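PDB 3GQS: adenylate cyclase-like protein from Chlamydia trachomatis, which is of unknown function but contributes an FHA domain that probably recognises phosphothreonine, within a longer membrane protein resembling a type III secretion component. Local coordinates for residues Met43-Ser46 with Arg47-Lys51; Ser82-Ser85 with Ala86-Val90. All coordinates share one frame; numbering follows the deposited sequence.

Interaction 1. Residues Met43-Ser46 with Arg47-Lys51; sequences MSIS and RQHAK. With PO4 (phosphate ion), chain C.
Ser46 and His49 meet round a tight turn in which the backbone amide of one is received by the ring of the other. From CB, packed against Ile45 CG2 at 4.0 Å, the His49 side chain runs with CG anti to the backbone N (chi1 -168°), which brings the ring back toward the preceding loop. Its ND1 then accepts Ser46 N-H at 3.2 Å, the donor lying in the ring plane and the bond moderately straight (152°). CE1 comes within 4.2 Å of Ser44 O at the ring edge, and NE2 bonds to Gly70 O. Such a ring is probably neutral, with its proton on NE2. A phosphate ion, probably from the crystallisation liquor, sits against Ser46 and Arg47. Ser46 OG, also bonded to Lys68 N, reaches its O2 at 2.6 Å. O4 takes two N-H groups of Arg47, from N at 3.0 Å and NH1 at 2.9 Å; the phosphate lies at the guanidinium edge, in its plane, with O3 2.8 Å from NH1. Ser46 and His49 form the Ser-x-x-His signature of FHA domains: the ring fixes the serine amide, consistent with the histidine positioning the serine in a phosphothreonine pocket.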
loop_
_atom_site.group_PDB
_atom_site.type_symbol
_atom_site.label_atom_id
_atom_site.label_comp_id
_atom_site.label_asym_id
_atom_site.label_seq_id
_atom_site.Cartn_x
_atom_site.Cartn_y
_atom_site.Cartn_z
ATOM N N MET A 43 5.566 14.388 -1.635
ATOM C CA MET A 43 7.007 14.448 -1.935
ATOM C C MET A 43 7.857 13.321 -1.325
ATOM O O MET A 43 8.914 13.005 -1.848
ATOM C CB MET A 43 7.576 15.796 -1.455
ATOM C CG MET A 43 7.241 17.008 -2.330
ATOM S SD MET A 43 8.230 17.195 -3.855
ATOM C CE MET A 43 7.187 16.291 -5.045
ATOM N N SER A 44 7.404 12.737 -0.218
ATOM C CA SER A 44 8.175 11.720 0.536
ATOM C C SER A 44 7.859 10.280 0.074
ATOM O O SER A 44 8.319 9.292 0.666
ATOM C CB SER A 44 7.903 11.859 2.036
ATOM O OG SER A 44 6.550 11.507 2.302
ATOM N N ILE A 45 7.027 10.202 -0.962
ATOM C CA ILE A 45 6.669 8.939 -1.626
ATOM C C ILE A 45 7.475 8.770 -2.967
ATOM O O ILE A 45 7.443 9.588 -3.901
ATOM C CB ILE A 45 5.123 8.823 -1.812
ATOM C CG1 ILE A 45 4.422 8.869 -0.428
ATOM C CG2 ILE A 45 4.707 7.499 -2.471
ATOM C CD1 ILE A 45 2.865 8.983 -0.479
ATOM N N SER A 46 8.196 7.673 -3.042
ATOM C CA SER A 46 8.921 7.310 -4.251
ATOM C C SER A 46 7.992 7.222 -5.480
ATOM O O SER A 46 6.780 7.015 -5.356
ATOM C CB SER A 46 9.699 6.026 -4.013
ATOM O OG SER A 46 10.813 6.332 -3.191
ATOM N N ARG A 47 8.569 7.435 -6.651
ATOM C CA ARG A 47 7.820 7.405 -7.907
ATOM C C ARG A 47 7.005 6.098 -7.968
ATOM O O ARG A 47 5.817 6.079 -8.257
ATOM C CB ARG A 47 8.753 7.496 -9.086
ATOM C CG ARG A 47 9.391 8.849 -9.245
ATOM C CD ARG A 47 10.543 8.865 -10.249
ATOM N NE ARG A 47 11.221 10.159 -10.263
ATOM C CZ ARG A 47 12.169 10.562 -9.404
ATOM N NH1 ARG A 47 12.618 9.788 -8.435
ATOM N NH2 ARG A 47 12.735 11.739 -9.560
ATOM N N GLN A 48 7.680 5.034 -7.610
ATOM C CA GLN A 48 7.027 3.768 -7.269
ATOM C C GLN A 48 7.641 3.223 -6.004
ATOM O O GLN A 48 8.814 3.002 -5.893
ATOM C CB GLN A 48 7.098 2.755 -8.444
ATOM C CG GLN A 48 8.519 2.270 -8.816
ATOM C CD GLN A 48 8.491 1.407 -10.078
ATOM O OE1 GLN A 48 7.668 0.472 -10.196
ATOM N NE2 GLN A 48 9.359 1.720 -11.031
ATOM N N HIS A 49 6.796 3.013 -5.022
ATOM C CA HIS A 49 7.259 2.891 -3.680
ATOM C C HIS A 49 7.077 1.484 -3.092
ATOM O O HIS A 49 7.971 0.927 -2.457
ATOM C CB HIS A 49 6.474 3.905 -2.848
ATOM C CG HIS A 49 7.032 4.103 -1.470
ATOM N ND1 HIS A 49 7.526 5.314 -1.037
ATOM C CD2 HIS A 49 7.168 3.240 -0.436
ATOM C CE1 HIS A 49 7.982 5.167 0.197
ATOM N NE2 HIS A 49 7.767 3.918 0.591
ATOM N N ALA A 50 5.868 0.972 -3.266
ATOM C CA ALA A 50 5.402 -0.246 -2.619
ATOM C C ALA A 50 4.505 -0.945 -3.615
ATOM O O ALA A 50 3.864 -0.312 -4.420
ATOM C CB ALA A 50 4.597 0.052 -1.325
ATOM N N LYS A 51 4.450 -2.263 -3.496
ATOM C CA LYS A 51 3.594 -3.064 -4.331
ATOM C C LYS A 51 2.727 -3.924 -3.466
ATOM O O LYS A 51 3.198 -4.470 -2.507
ATOM C CB LYS A 51 4.421 -3.944 -5.255
ATOM C CG LYS A 51 3.593 -4.408 -6.396
ATOM C CD LYS A 51 4.313 -4.350 -7.775
ATOM C CE LYS A 51 5.407 -5.277 -7.896
ATOM N NZ LYS A 51 6.175 -4.985 -9.193
HETATM P P PO4 C . 12.599 7.353 -5.967
HETATM O O1 PO4 C . 12.926 5.942 -5.585
HETATM O O2 PO4 C . 12.226 8.009 -4.609
HETATM O O3 PO4 C . 13.787 8.044 -6.614
HETATM O O4 PO4 C . 11.504 7.596 -6.961
#

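Interaction 2. Residues Ser82-Ser85 with Ala86-Val90; sequences STLS and ANQVV
Ser85 and Gln88, the first and last residues of a type II beta turn, are joined by a side chain as well as by the backbone. The turn's own bond, Gln88 N to Ser85 O, is weak at 3.4 Å. A much shorter one runs the other way: Ser85 N gives its hydrogen to Gln88 OE1 at 2.6 Å, nearly straight at 165°, with the donor tilted 29° from the plane of the amide carbonyl. Gln88 can make this bond because its CG stands beside its own backbone N (chi1 -79°) and the chain is extended beyond, so that CB and CG pass over Ser85 O before OE1 arrives at the amide. OE1 also comes to 3.4 Å from Ser85 CB. A water joins the same two residues a third time, donating to Ser85 O and to Gln88 O, each at 2.7 Å.

Leu84 adds the apolar part. The Leu84 and Gln88 side chains run alongside each other, pointing opposite ways, with Leu84 CD1 3.7 Å from Gln88 OE1. The same methyl presses on Val90 CG2 at 3.4 Å, closer than two methyl groups normally come. Leu84 and Val90 both also touch Ile62 of strand 60-64 and Val73 of strand 72-73, and so reach into the interior between the two sheets. What results is a type II turn with a glutamine reaching back to the amide of its first residue, set in the connection from strand 81-83 to strand 90-92 that crosses between the two sheets of the FHA beta sandwich.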
loop_
_atom_site.group_PDB
_atom_site.type_symbol
_atom_site.label_atom_id
_atom_site.label_comp_id
_atom_site.label_asym_id
_atom_site.label_seq_id
_atom_site.Cartn_x
_atom_site.Cartn_y
_atom_site.Cartn_z
ATOM N N SER A 82 6.600 -8.547 2.978
ATOM C CA SER A 82 5.874 -9.264 4.063
ATOM C C SER A 82 4.363 -9.380 3.862
ATOM O O SER A 82 3.801 -8.757 2.981
ATOM C CB SER A 82 6.222 -8.670 5.439
ATOM O OG SER A 82 5.394 -7.561 5.784
ATOM N N THR A 83 3.756 -10.221 4.690
ATOM C CA THR A 83 2.321 -10.360 4.827
ATOM C C THR A 83 1.747 -9.063 5.358
ATOM O O THR A 83 2.332 -8.400 6.221
ATOM C CB THR A 83 1.972 -11.493 5.807
ATOM O OG1 THR A 83 2.418 -12.703 5.228
ATOM C CG2 THR A 83 0.486 -11.633 6.068
ATOM N N LEU A 84 0.609 -8.691 4.809
ATOM C CA LEU A 84 -0.105 -7.507 5.253
ATOM C C LEU A 84 -1.490 -8.007 5.581
ATOM O O LEU A 84 -2.112 -8.672 4.770
ATOM C CB LEU A 84 -0.157 -6.447 4.167
ATOM C CG LEU A 84 -0.840 -5.140 4.553
ATOM C CD1 LEU A 84 -0.080 -4.363 5.684
ATOM C CD2 LEU A 84 -0.991 -4.311 3.297
ATOM N N SER A 85 -1.947 -7.696 6.783
ATOM C CA SER A 85 -3.258 -8.133 7.260
ATOM C C SER A 85 -4.261 -6.968 7.233
ATOM O O SER A 85 -3.877 -5.792 7.267
ATOM C CB SER A 85 -3.133 -8.735 8.676
ATOM O OG SER A 85 -2.382 -9.950 8.637
ATOM N N ALA A 86 -5.533 -7.295 7.126
ATOM C CA ALA A 86 -6.587 -6.299 7.302
ATOM C C ALA A 86 -6.302 -5.486 8.602
ATOM O O ALA A 86 -5.760 -6.003 9.562
ATOM C CB ALA A 86 -7.991 -6.971 7.340
ATOM N N ASN A 87 -6.605 -4.200 8.550
ATOM C CA ASN A 87 -6.594 -3.282 9.710
ATOM C C ASN A 87 -5.199 -2.882 10.207
ATOM O O ASN A 87 -5.077 -2.309 11.272
ATOM C CB ASN A 87 -7.425 -3.841 10.897
ATOM C CG ASN A 87 -8.810 -4.336 10.494
ATOM O OD1 ASN A 87 -9.381 -5.183 11.177
ATOM N ND2 ASN A 87 -9.347 -3.827 9.410
ATOM N N GLN A 88 -4.160 -3.172 9.428
ATOM C CA GLN A 88 -2.774 -2.836 9.799
ATOM C C GLN A 88 -2.305 -1.518 9.139
ATOM O O GLN A 88 -2.231 -1.440 7.943
ATOM C CB GLN A 88 -1.817 -3.962 9.351
ATOM C CG GLN A 88 -1.755 -5.206 10.234
ATOM C CD GLN A 88 -0.621 -6.150 9.812
ATOM O OE1 GLN A 88 -0.529 -6.560 8.649
ATOM N NE2 GLN A 88 0.253 -6.491 10.753
ATOM N N VAL A 89 -1.979 -0.491 9.926
ATOM C CA VAL A 89 -1.451 0.771 9.369
ATOM C C VAL A 89 -0.084 0.570 8.651
ATOM O O VAL A 89 0.857 0.031 9.206
ATOM C CB VAL A 89 -1.315 1.903 10.422
ATOM C CG1 VAL A 89 -0.841 3.197 9.759
ATOM C CG2 VAL A 89 -2.664 2.140 11.177
ATOM N N VAL A 90 -0.043 0.980 7.392
ATOM C CA VAL A 90 1.175 1.099 6.594
ATOM C C VAL A 90 1.552 2.583 6.403
ATOM O O VAL A 90 0.736 3.379 5.950
ATOM C CB VAL A 90 1.026 0.476 5.178
ATOM C CG1 VAL A 90 2.350 0.585 4.443
ATOM C CG2 VAL A 90 0.569 -1.018 5.261
HETATM O O HOH W 1 -3.575 -3.243 6.517
#

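Following the chain from the N terminus, interaction 1 comes first and closes the end of the loop between strands 38-39 and 50-54 of the mixed sheet. Strand 60-64 then pairs with strand 50-54, and strand 81-83 is an outermost strand of that sheet within the chain. There interaction 2 begins, closing the turn in the connection that leads across to strand 90-92 of the antiparallel sheet. The two contacts lie in series, neither nested nor crossed, with centres about 17 Å apart on opposite sides of the chain's centre; their nearest atoms, about 6 Å apart, do not touch. Residues 43-51 also meet strand 90-92, where His49 and Ala50 touch Leu92, the strand that the chain of interaction 2 enters.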